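Local coordinates for probable enoyl-CoA hydratase/isomerase (Mycobacterium abscessus, PDB 3SWX), which probably acts on enoyl-CoA thioesters as a hydratase or isomerase of the crotonase family, at residues B[20-25]-B[57-62]; B[66-71]-B[112-117]; B[105-110]-B[122-127]; B[136-141]-B[168-173]. All coordinates share one frame; numbering follows the deposited sequence.

Contact 1 (B[20-25]-B[57-62]); sequences LVIGLN and AVLYGE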
# COMPACT_ATOMS: atom_id res chain seq x y z
N LEU B 20 -6.42 -27.40 7.63
CA LEU B 20 -5.13 -28.04 7.89
C LEU B 20 -4.31 -27.21 8.86
O LEU B 20 -4.22 -25.98 8.72
CB LEU B 20 -4.34 -28.19 6.60
CG LEU B 20 -3.12 -29.12 6.63
CD1 LEU B 20 -3.59 -30.55 6.80
CD2 LEU B 20 -2.35 -28.99 5.31
N VAL B 21 -3.73 -27.87 9.85
CA VAL B 21 -2.91 -27.20 10.86
C VAL B 21 -1.50 -27.80 10.82
O VAL B 21 -1.30 -28.96 11.14
CB VAL B 21 -3.54 -27.32 12.29
CG1 VAL B 21 -2.74 -26.55 13.32
CG2 VAL B 21 -4.98 -26.82 12.30
N ILE B 22 -0.53 -26.98 10.41
CA ILE B 22 0.84 -27.43 10.24
C ILE B 22 1.69 -26.72 11.25
O ILE B 22 1.70 -25.48 11.30
CB ILE B 22 1.40 -27.06 8.85
CG1 ILE B 22 0.52 -27.64 7.73
CG2 ILE B 22 2.88 -27.49 8.72
CD1 ILE B 22 0.76 -26.97 6.35
N GLY B 23 2.42 -27.51 12.04
CA GLY B 23 3.32 -26.96 13.05
C GLY B 23 4.77 -27.23 12.70
O GLY B 23 5.16 -28.38 12.49
N LEU B 24 5.57 -26.17 12.58
CA LEU B 24 7.01 -26.34 12.47
C LEU B 24 7.43 -27.06 13.74
O LEU B 24 7.07 -26.65 14.86
CB LEU B 24 7.75 -25.01 12.32
CG LEU B 24 7.32 -24.06 11.18
CD1 LEU B 24 8.18 -22.79 11.22
CD2 LEU B 24 7.37 -24.75 9.79
N ASN B 25 8.17 -28.14 13.61
CA ASN B 25 8.42 -28.99 14.77
C ASN B 25 9.88 -29.39 14.94
O ASN B 25 10.20 -30.57 15.00
CB ASN B 25 7.48 -30.22 14.74
CG ASN B 25 7.46 -30.97 16.06
OD1 ASN B 25 7.74 -30.39 17.11
ND2 ASN B 25 7.17 -32.26 16.02
N ALA B 57 -5.53 -23.30 5.57
CA ALA B 57 -4.41 -23.88 6.27
C ALA B 57 -3.81 -22.86 7.26
O ALA B 57 -3.70 -21.67 6.94
CB ALA B 57 -3.33 -24.39 5.29
N VAL B 58 -3.39 -23.37 8.41
CA VAL B 58 -2.80 -22.58 9.50
C VAL B 58 -1.39 -23.09 9.72
O VAL B 58 -1.19 -24.29 9.86
CB VAL B 58 -3.62 -22.74 10.78
CG1 VAL B 58 -2.90 -22.13 11.97
CG2 VAL B 58 -4.97 -22.07 10.61
N LEU B 59 -0.41 -22.18 9.72
CA LEU B 59 0.99 -22.50 9.93
C LEU B 59 1.48 -21.74 11.16
O LEU B 59 1.28 -20.52 11.27
CB LEU B 59 1.82 -22.12 8.70
CG LEU B 59 3.34 -22.30 8.80
CD1 LEU B 59 3.73 -23.76 9.05
CD2 LEU B 59 3.98 -21.79 7.50
N TYR B 60 2.08 -22.48 12.10
CA TYR B 60 2.60 -21.93 13.36
C TYR B 60 3.88 -22.71 13.65
O TYR B 60 4.27 -23.59 12.88
CB TYR B 60 1.57 -22.09 14.49
CG TYR B 60 1.44 -23.52 14.94
CD1 TYR B 60 0.74 -24.45 14.17
CD2 TYR B 60 2.05 -23.96 16.13
CE1 TYR B 60 0.65 -25.76 14.55
CE2 TYR B 60 1.95 -25.26 16.52
CZ TYR B 60 1.25 -26.16 15.73
OH TYR B 60 1.16 -27.47 16.11
N GLY B 61 4.54 -22.37 14.75
CA GLY B 61 5.73 -23.09 15.19
C GLY B 61 5.56 -23.68 16.59
O GLY B 61 5.03 -23.01 17.45
N GLU B 62 6.02 -24.92 16.81
CA GLU B 62 6.05 -25.52 18.16
C GLU B 62 7.20 -24.94 18.98
O GLU B 62 8.18 -24.46 18.42
CB GLU B 62 6.21 -27.05 18.08
CG GLU B 62 4.96 -27.82 17.55
CD GLU B 62 3.88 -27.99 18.62
OE1 GLU B 62 4.25 -28.17 19.80
OE2 GLU B 62 2.67 -27.94 18.30
O HOH W 1 -0.37 -29.33 13.83
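The hydroxyl of Tyr60, whose ring lies over the backbone of Gly23, is held by several partners. It donates to Glu62, 2.7 Å from OH to OE2, on the anti lone pair of that oxygen; Arg14 of strand 11-16 bonds to the same hydroxyl, and a water held by Val21 O adds a weak bond. Glu62 OE2 and the water both sit at the ring edge, in its plane. Glycine suits position 23 because its CA comes within 3.7 Å of the Tyr60 ring centroid, a CH-pi contact offset toward the rim, where a side chain would collide with the hydroxyl. Chi1 of 72° sets Tyr60 CG between the backbone N and the carbonyl carbon and carries the ring across to the other strand, where CE1 meets Val21 CG1 at 3.7 Å. Strands 19-24 and 56-61 are the parallel pair of a beta-alpha-beta unit completed by helix 35-50. Five backbone bonds join 20-25 to 57-62; the one from Ile22 N to Val58 O is almost straight (179°). On the face packed by helix 35-50, the methyls Ile22 CG2 and Leu24 CD2 each reach Leu59 CD1 at 3.8 Å. Helix 193-205 packs against Val21 and Val58 from the other face.

Contact 2 (B[66-71]-B[112-117]); sequences FTAGLD and KVLTLG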
# COMPACT_ATOMS: atom_id res chain seq x y z
N PHE B 66 8.57 -18.89 16.72
CA PHE B 66 8.09 -19.31 15.42
C PHE B 66 9.21 -19.90 14.57
O PHE B 66 9.11 -21.05 14.13
CB PHE B 66 7.39 -18.13 14.72
CG PHE B 66 6.90 -18.45 13.34
CD1 PHE B 66 5.98 -19.45 13.14
CD2 PHE B 66 7.38 -17.74 12.24
CE1 PHE B 66 5.52 -19.76 11.85
CE2 PHE B 66 6.92 -18.02 10.96
CZ PHE B 66 6.01 -19.04 10.76
N THR B 67 10.27 -19.13 14.33
CA THR B 67 11.46 -19.64 13.65
C THR B 67 12.66 -18.73 13.83
O THR B 67 12.55 -17.50 13.81
CB THR B 67 11.27 -19.88 12.12
OG1 THR B 67 12.50 -20.35 11.55
CG2 THR B 67 10.83 -18.60 11.38
N ALA B 68 13.82 -19.34 14.02
CA ALA B 68 15.08 -18.60 14.10
C ALA B 68 15.67 -18.33 12.69
O ALA B 68 16.73 -17.74 12.58
CB ALA B 68 16.07 -19.38 14.94
N GLY B 69 14.97 -18.74 11.63
CA GLY B 69 15.43 -18.47 10.27
C GLY B 69 16.12 -19.66 9.62
O GLY B 69 15.75 -20.81 9.87
N LEU B 70 17.12 -19.39 8.79
CA LEU B 70 17.75 -20.42 7.97
C LEU B 70 18.93 -21.10 8.67
O LEU B 70 19.80 -20.44 9.24
CB LEU B 70 18.23 -19.80 6.65
CG LEU B 70 18.65 -20.73 5.50
CD1 LEU B 70 17.54 -21.72 5.12
CD2 LEU B 70 19.05 -19.89 4.30
N ASP B 71 18.94 -22.43 8.62
CA ASP B 71 20.10 -23.23 9.04
C ASP B 71 21.05 -23.36 7.82
O ASP B 71 20.93 -24.29 7.02
CB ASP B 71 19.60 -24.59 9.54
CG ASP B 71 20.71 -25.47 10.06
OD1 ASP B 71 21.88 -25.26 9.68
OD2 ASP B 71 20.39 -26.38 10.85
N LYS B 112 10.41 -14.79 18.78
CA LYS B 112 11.19 -14.25 17.65
C LYS B 112 10.76 -14.78 16.29
O LYS B 112 10.59 -16.00 16.07
CB LYS B 112 12.68 -14.52 17.84
CG LYS B 112 13.23 -13.75 19.03
CD LYS B 112 14.74 -13.89 19.13
CE LYS B 112 15.30 -13.05 20.27
NZ LYS B 112 16.78 -12.99 20.14
N VAL B 113 10.58 -13.84 15.38
CA VAL B 113 10.29 -14.12 14.01
C VAL B 113 11.47 -13.49 13.24
O VAL B 113 11.50 -12.26 13.02
CB VAL B 113 8.94 -13.51 13.59
CG1 VAL B 113 8.64 -13.80 12.11
CG2 VAL B 113 7.80 -14.05 14.48
N LEU B 114 12.46 -14.31 12.88
CA LEU B 114 13.63 -13.79 12.21
C LEU B 114 13.63 -14.11 10.74
O LEU B 114 13.15 -15.16 10.34
CB LEU B 114 14.92 -14.35 12.83
CG LEU B 114 15.05 -14.27 14.35
CD1 LEU B 114 16.32 -15.03 14.82
CD2 LEU B 114 15.05 -12.83 14.80
N THR B 115 14.20 -13.20 9.95
CA THR B 115 14.56 -13.41 8.56
C THR B 115 13.43 -14.09 7.75
O THR B 115 12.40 -13.47 7.47
CB THR B 115 15.93 -14.18 8.47
OG1 THR B 115 15.81 -15.46 9.10
CG2 THR B 115 17.06 -13.40 9.14
N LEU B 116 13.62 -15.37 7.43
CA LEU B 116 12.65 -16.12 6.62
C LEU B 116 11.28 -16.21 7.25
O LEU B 116 10.28 -16.37 6.54
CB LEU B 116 13.15 -17.54 6.35
CG LEU B 116 14.18 -17.77 5.27
CD1 LEU B 116 14.51 -19.28 5.24
CD2 LEU B 116 13.69 -17.28 3.89
N GLY B 117 11.21 -16.11 8.58
CA GLY B 117 9.93 -16.12 9.28
C GLY B 117 9.04 -14.94 8.93
O GLY B 117 7.83 -15.08 8.79
O HOH W 2 18.00 -16.81 8.16
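Phe66 and Val113 meet obliquely: Phe66 CB lies 4.1 Å from Val113 CG2, while the far edge of the ring turns toward the start of helix 116-123. There Phe66 CE2 approaches Gly117 O at 3.8 Å, with the oxygen near the ring plane. Thr67 presses on the same glycine: its CG2 is 3.4 Å from Gly117 CA, a tight fit that leaves no room for a side chain on residue 117. With Thr67 OG1 anti to the backbone N (chi1 179°), the hydroxyl is directed away from that methyl contact and accepts from Gly69 N at 2.9 Å, closing an ST turn; it also bonds to Asn31 O. Gly69 in turn brings its bare CA to 3.3 Å from Thr115 OG1, and a water links this hydroxyl to Leu70 N. Farther along, Leu70 and Leu116 bring CD1 to CD1 at 3.9 Å, while Leu114 CD1 rests against Ala68 O (3.5 Å). A weak backbone bond from Leu114 N to Thr67 O is part of a single bridge between the two segments. A loop following a central strand, set beside a helix N-terminus, is the framework on which crotonases build their oxyanion hole, and the geometry here is consistent with that site.

Contact 3 (B[105-110]-B[122-127]); sequences LLVAVH and LAADIV
Leu105 and Asp125 hold each other by two short bonds: Asp125 N donates to Leu105 O at 2.8 Å, and Leu105 N donates to Asp125 OD2 at 2.9 Å. They lie just before the parallel pairing of strands 105-109 and 126-130, neighbours in the large sheet of the crotonase fold, which the chain joins through strand 112-114 and helix 116-123. The carboxylate is met on the anti side of OD2, with the donor 17° out of its plane. Chi1 of -55° places Asp125 CG anti to its own carbonyl carbon, so that OD2 can reach back to the strand. Leu105 O also takes a weak bond from Ile126 N, after which the ladder continues with Val107 N to Ile126 O at 2.8 Å.

Ala124, the first residue past helix 116-123, turns its methyl into the angle between the two hydrophobic neighbours on strand 105-109: CB is 4.1 Å from Leu105 CG and 3.7 Å from Val107 CG2. A small residue fits there because the chain passes so close to the strand. On the other face Leu106 and Ile126 run side by side in the same direction, CD2 to CD1 3.9 Å, and helix 193-205 packs on both.

In the next shell, Trp160 NE1 of the second subunit bonds to Asp125 OD1, so that both carboxylate oxygens are held, which probably limits the group's rotation. Gln185 OE1 accepts from Val127 N, and Phe66 packs on Val107. Val107 O receives a CA-H...O contact from Val127 CA at 3.2 Å.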
# COMPACT_ATOMS: atom_id res chain seq x y z
N LEU B 105 -3.79 -19.36 3.25
CA LEU B 105 -2.80 -19.71 4.25
C LEU B 105 -2.80 -18.64 5.36
O LEU B 105 -2.72 -17.44 5.10
CB LEU B 105 -1.42 -19.83 3.64
CG LEU B 105 -0.28 -20.21 4.60
CD1 LEU B 105 -0.40 -21.62 5.22
CD2 LEU B 105 1.11 -20.05 3.91
N LEU B 106 -2.93 -19.08 6.60
CA LEU B 106 -2.83 -18.18 7.72
C LEU B 106 -1.56 -18.53 8.48
O LEU B 106 -1.20 -19.70 8.57
CB LEU B 106 -4.06 -18.30 8.64
CG LEU B 106 -5.42 -18.01 8.00
CD1 LEU B 106 -5.98 -19.26 7.28
CD2 LEU B 106 -6.40 -17.50 9.04
N VAL B 107 -0.88 -17.52 9.01
CA VAL B 107 0.32 -17.77 9.81
C VAL B 107 0.17 -17.18 11.20
O VAL B 107 -0.19 -16.01 11.35
CB VAL B 107 1.60 -17.25 9.11
CG1 VAL B 107 2.77 -17.19 10.08
CG2 VAL B 107 1.95 -18.15 7.91
N ALA B 108 0.41 -18.01 12.21
CA ALA B 108 0.31 -17.61 13.61
C ALA B 108 1.72 -17.58 14.19
O ALA B 108 2.41 -18.59 14.18
CB ALA B 108 -0.55 -18.63 14.40
N VAL B 109 2.13 -16.41 14.72
CA VAL B 109 3.49 -16.21 15.19
C VAL B 109 3.54 -15.82 16.68
O VAL B 109 2.61 -15.24 17.23
CB VAL B 109 4.29 -15.14 14.34
CG1 VAL B 109 4.31 -15.52 12.83
CG2 VAL B 109 3.78 -13.70 14.54
N HIS B 110 4.66 -16.16 17.30
CA HIS B 110 4.95 -15.82 18.69
C HIS B 110 6.47 -15.85 18.86
O HIS B 110 7.16 -16.50 18.10
CB HIS B 110 4.31 -16.84 19.63
CG HIS B 110 5.01 -18.17 19.64
ND1 HIS B 110 5.03 -19.02 18.55
CD2 HIS B 110 5.73 -18.79 20.61
CE1 HIS B 110 5.72 -20.10 18.86
NE2 HIS B 110 6.15 -19.99 20.10
N LEU B 122 4.67 -12.77 5.38
CA LEU B 122 4.33 -11.95 4.22
C LEU B 122 3.80 -12.76 3.03
O LEU B 122 3.08 -12.22 2.19
CB LEU B 122 5.54 -11.09 3.76
CG LEU B 122 5.96 -9.90 4.65
CD1 LEU B 122 7.34 -9.38 4.18
CD2 LEU B 122 4.93 -8.78 4.62
N ALA B 123 4.16 -14.04 2.93
CA ALA B 123 3.67 -14.89 1.84
C ALA B 123 2.22 -15.36 2.05
O ALA B 123 1.53 -15.67 1.09
CB ALA B 123 4.60 -16.10 1.66
N ALA B 124 1.76 -15.38 3.31
CA ALA B 124 0.45 -15.84 3.69
C ALA B 124 -0.61 -14.78 3.45
O ALA B 124 -0.31 -13.66 3.00
CB ALA B 124 0.43 -16.26 5.17
N ASP B 125 -1.85 -15.14 3.76
CA ASP B 125 -2.97 -14.25 3.54
C ASP B 125 -3.41 -13.53 4.80
O ASP B 125 -3.93 -12.43 4.71
CB ASP B 125 -4.14 -15.02 2.92
CG ASP B 125 -3.72 -15.73 1.67
OD1 ASP B 125 -3.25 -15.02 0.74
OD2 ASP B 125 -3.80 -16.98 1.65
N ILE B 126 -3.19 -14.14 5.95
CA ILE B 126 -3.61 -13.54 7.24
C ILE B 126 -2.59 -13.93 8.29
O ILE B 126 -2.19 -15.11 8.37
CB ILE B 126 -5.05 -13.99 7.70
CG1 ILE B 126 -6.14 -13.62 6.68
CG2 ILE B 126 -5.43 -13.33 9.06
CD1 ILE B 126 -7.38 -14.46 6.82
N VAL B 127 -2.17 -12.95 9.09
CA VAL B 127 -1.12 -13.18 10.08
C VAL B 127 -1.66 -12.78 11.44
O VAL B 127 -2.17 -11.66 11.62
CB VAL B 127 0.18 -12.39 9.76
CG1 VAL B 127 1.25 -12.59 10.86
CG2 VAL B 127 0.75 -12.80 8.39

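Contact 4 (B[136-141]-B[168-173]); sequences AQLEVN and LTADTF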
# COMPACT_ATOMS: atom_id res chain seq x y z
N ALA B 136 12.80 -9.44 13.28
CA ALA B 136 14.06 -8.85 12.83
C ALA B 136 14.54 -9.40 11.49
O ALA B 136 14.77 -10.62 11.33
CB ALA B 136 15.14 -8.99 13.90
N GLN B 137 14.72 -8.48 10.53
CA GLN B 137 15.19 -8.78 9.21
C GLN B 137 16.72 -8.67 9.23
O GLN B 137 17.32 -7.67 8.79
CB GLN B 137 14.54 -7.82 8.21
CG GLN B 137 14.51 -8.30 6.77
CD GLN B 137 13.38 -9.28 6.48
OE1 GLN B 137 12.22 -8.88 6.37
NE2 GLN B 137 13.72 -10.56 6.34
N LEU B 138 17.35 -9.74 9.73
CA LEU B 138 18.77 -9.73 10.07
C LEU B 138 19.76 -9.90 8.90
O LEU B 138 20.98 -9.81 9.09
CB LEU B 138 19.06 -10.81 11.13
CG LEU B 138 18.43 -10.62 12.52
CD1 LEU B 138 18.65 -11.87 13.38
CD2 LEU B 138 18.99 -9.38 13.25
N GLU B 139 19.25 -10.15 7.69
CA GLU B 139 20.11 -10.57 6.57
C GLU B 139 21.24 -9.59 6.29
O GLU B 139 22.40 -10.01 6.21
CB GLU B 139 19.28 -10.83 5.30
CG GLU B 139 18.31 -12.05 5.38
CD GLU B 139 16.89 -11.71 5.88
OE1 GLU B 139 16.71 -10.68 6.59
OE2 GLU B 139 15.95 -12.48 5.57
N VAL B 140 20.95 -8.30 6.19
CA VAL B 140 22.02 -7.33 5.91
C VAL B 140 23.06 -7.24 7.05
O VAL B 140 24.20 -6.86 6.81
CB VAL B 140 21.51 -5.91 5.57
CG1 VAL B 140 20.62 -5.95 4.32
CG2 VAL B 140 20.82 -5.27 6.78
N ASN B 141 22.66 -7.63 8.26
CA ASN B 141 23.61 -7.75 9.37
C ASN B 141 24.58 -8.92 9.18
O ASN B 141 25.60 -8.98 9.84
CB ASN B 141 22.86 -7.87 10.70
CG ASN B 141 23.79 -7.84 11.93
OD1 ASN B 141 23.97 -8.86 12.60
ND2 ASN B 141 24.36 -6.68 12.22
N LEU B 168 16.61 -2.18 6.22
CA LEU B 168 17.95 -1.61 5.99
C LEU B 168 18.82 -1.60 7.24
O LEU B 168 20.05 -1.51 7.13
CB LEU B 168 17.88 -0.20 5.40
CG LEU B 168 17.14 -0.01 4.06
CD1 LEU B 168 17.30 1.45 3.61
CD2 LEU B 168 17.68 -0.94 2.96
N THR B 169 18.19 -1.66 8.40
CA THR B 169 18.86 -1.54 9.68
C THR B 169 19.10 -2.87 10.39
O THR B 169 19.96 -2.95 11.26
CB THR B 169 18.02 -0.69 10.63
OG1 THR B 169 16.78 -1.35 10.88
CG2 THR B 169 17.77 0.73 10.07
N ALA B 170 18.32 -3.89 10.05
CA ALA B 170 18.25 -5.14 10.81
C ALA B 170 17.75 -4.96 12.26
O ALA B 170 17.90 -5.88 13.06
CB ALA B 170 19.60 -5.88 10.79
N ASP B 171 17.12 -3.82 12.59
CA ASP B 171 16.67 -3.57 13.98
C ASP B 171 15.48 -4.44 14.28
O ASP B 171 14.66 -4.73 13.39
CB ASP B 171 16.26 -2.11 14.22
CG ASP B 171 17.46 -1.16 14.34
OD1 ASP B 171 18.56 -1.58 14.77
OD2 ASP B 171 17.29 0.04 14.01
N THR B 172 15.35 -4.83 15.54
CA THR B 172 14.20 -5.59 16.00
C THR B 172 12.98 -4.69 16.17
O THR B 172 13.10 -3.59 16.70
CB THR B 172 14.53 -6.28 17.32
OG1 THR B 172 15.67 -7.10 17.12
CG2 THR B 172 13.34 -7.15 17.85
N PHE B 173 11.81 -5.16 15.72
CA PHE B 173 10.53 -4.48 16.01
C PHE B 173 9.51 -5.44 16.61
O PHE B 173 9.56 -6.62 16.37
CB PHE B 173 9.97 -3.75 14.79
CG PHE B 173 9.73 -4.63 13.57
CD1 PHE B 173 10.80 -5.05 12.78
CD2 PHE B 173 8.44 -4.98 13.19
CE1 PHE B 173 10.60 -5.84 11.66
CE2 PHE B 173 8.22 -5.80 12.05
CZ PHE B 173 9.31 -6.22 11.29
O HOH W 3 14.52 -5.60 10.82
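An inverse gamma turn centred on Gln137 rests against the bend at Ala170, where the chain leaves helix 160-167. Ala170 takes a positive phi (62°), which turns the chain out of the helix, and its CA makes a CA-H...O contact with Gln137 O at 3.4 Å. Its methyl fits into the concave side of the 136-141 loop, with CB 3.8 Å from Asn141 CB and 4.2 Å from Val140 CG2; so small a group suits this close approach. Leu138 folds its CD2 over Ala170 O at 3.7 Å. Polar linkage between the segments comes from a water that accepts from Gln137 N at 2.9 Å and donates to Asp171 O at 2.7 Å. Each segment also has bonds of its own. Gln137 NE2 donates to Glu139 OE1 at 3.0 Å, the carboxylate oxygen lying in the amide plane and approached on its syn side, whereas Thr169 OG1 accepts from Asp171 N in an ST turn. Asp171 OD2 forms a salt bridge with Arg165, and Asn141 ND2 reaches Gln207 OE1 of the third subunit. The contact thus lies between strand 134-136 and the C-terminal end of helix 160-167, with Gln137 packed on helices 116-123 and 150-158 and Phe173 stacked on Trp166.

Contacts 1 and 3 lie in one sheet, where strands 56-61 and 105-109 are neighbours, and both are buried backbone ladders flanked mostly by apolar side chains. Contact 3 lies nearest the centre of the chain, yet through Asp125 it also reaches the second subunit. Contact 2 is buried but irregular: turns, glycines and a weak bridge replace the ladder, and Phe66 packs against both contact 1 and contact 3. Contact 4 is the most peripheral, its centre about 21 Å from the centre of the chain, partly buried and water-linked, and it faces the third subunit. Probable backbone bonds from Ala136 to Val113 and Thr115 tie contact 2 to contact 4 at the small sheet.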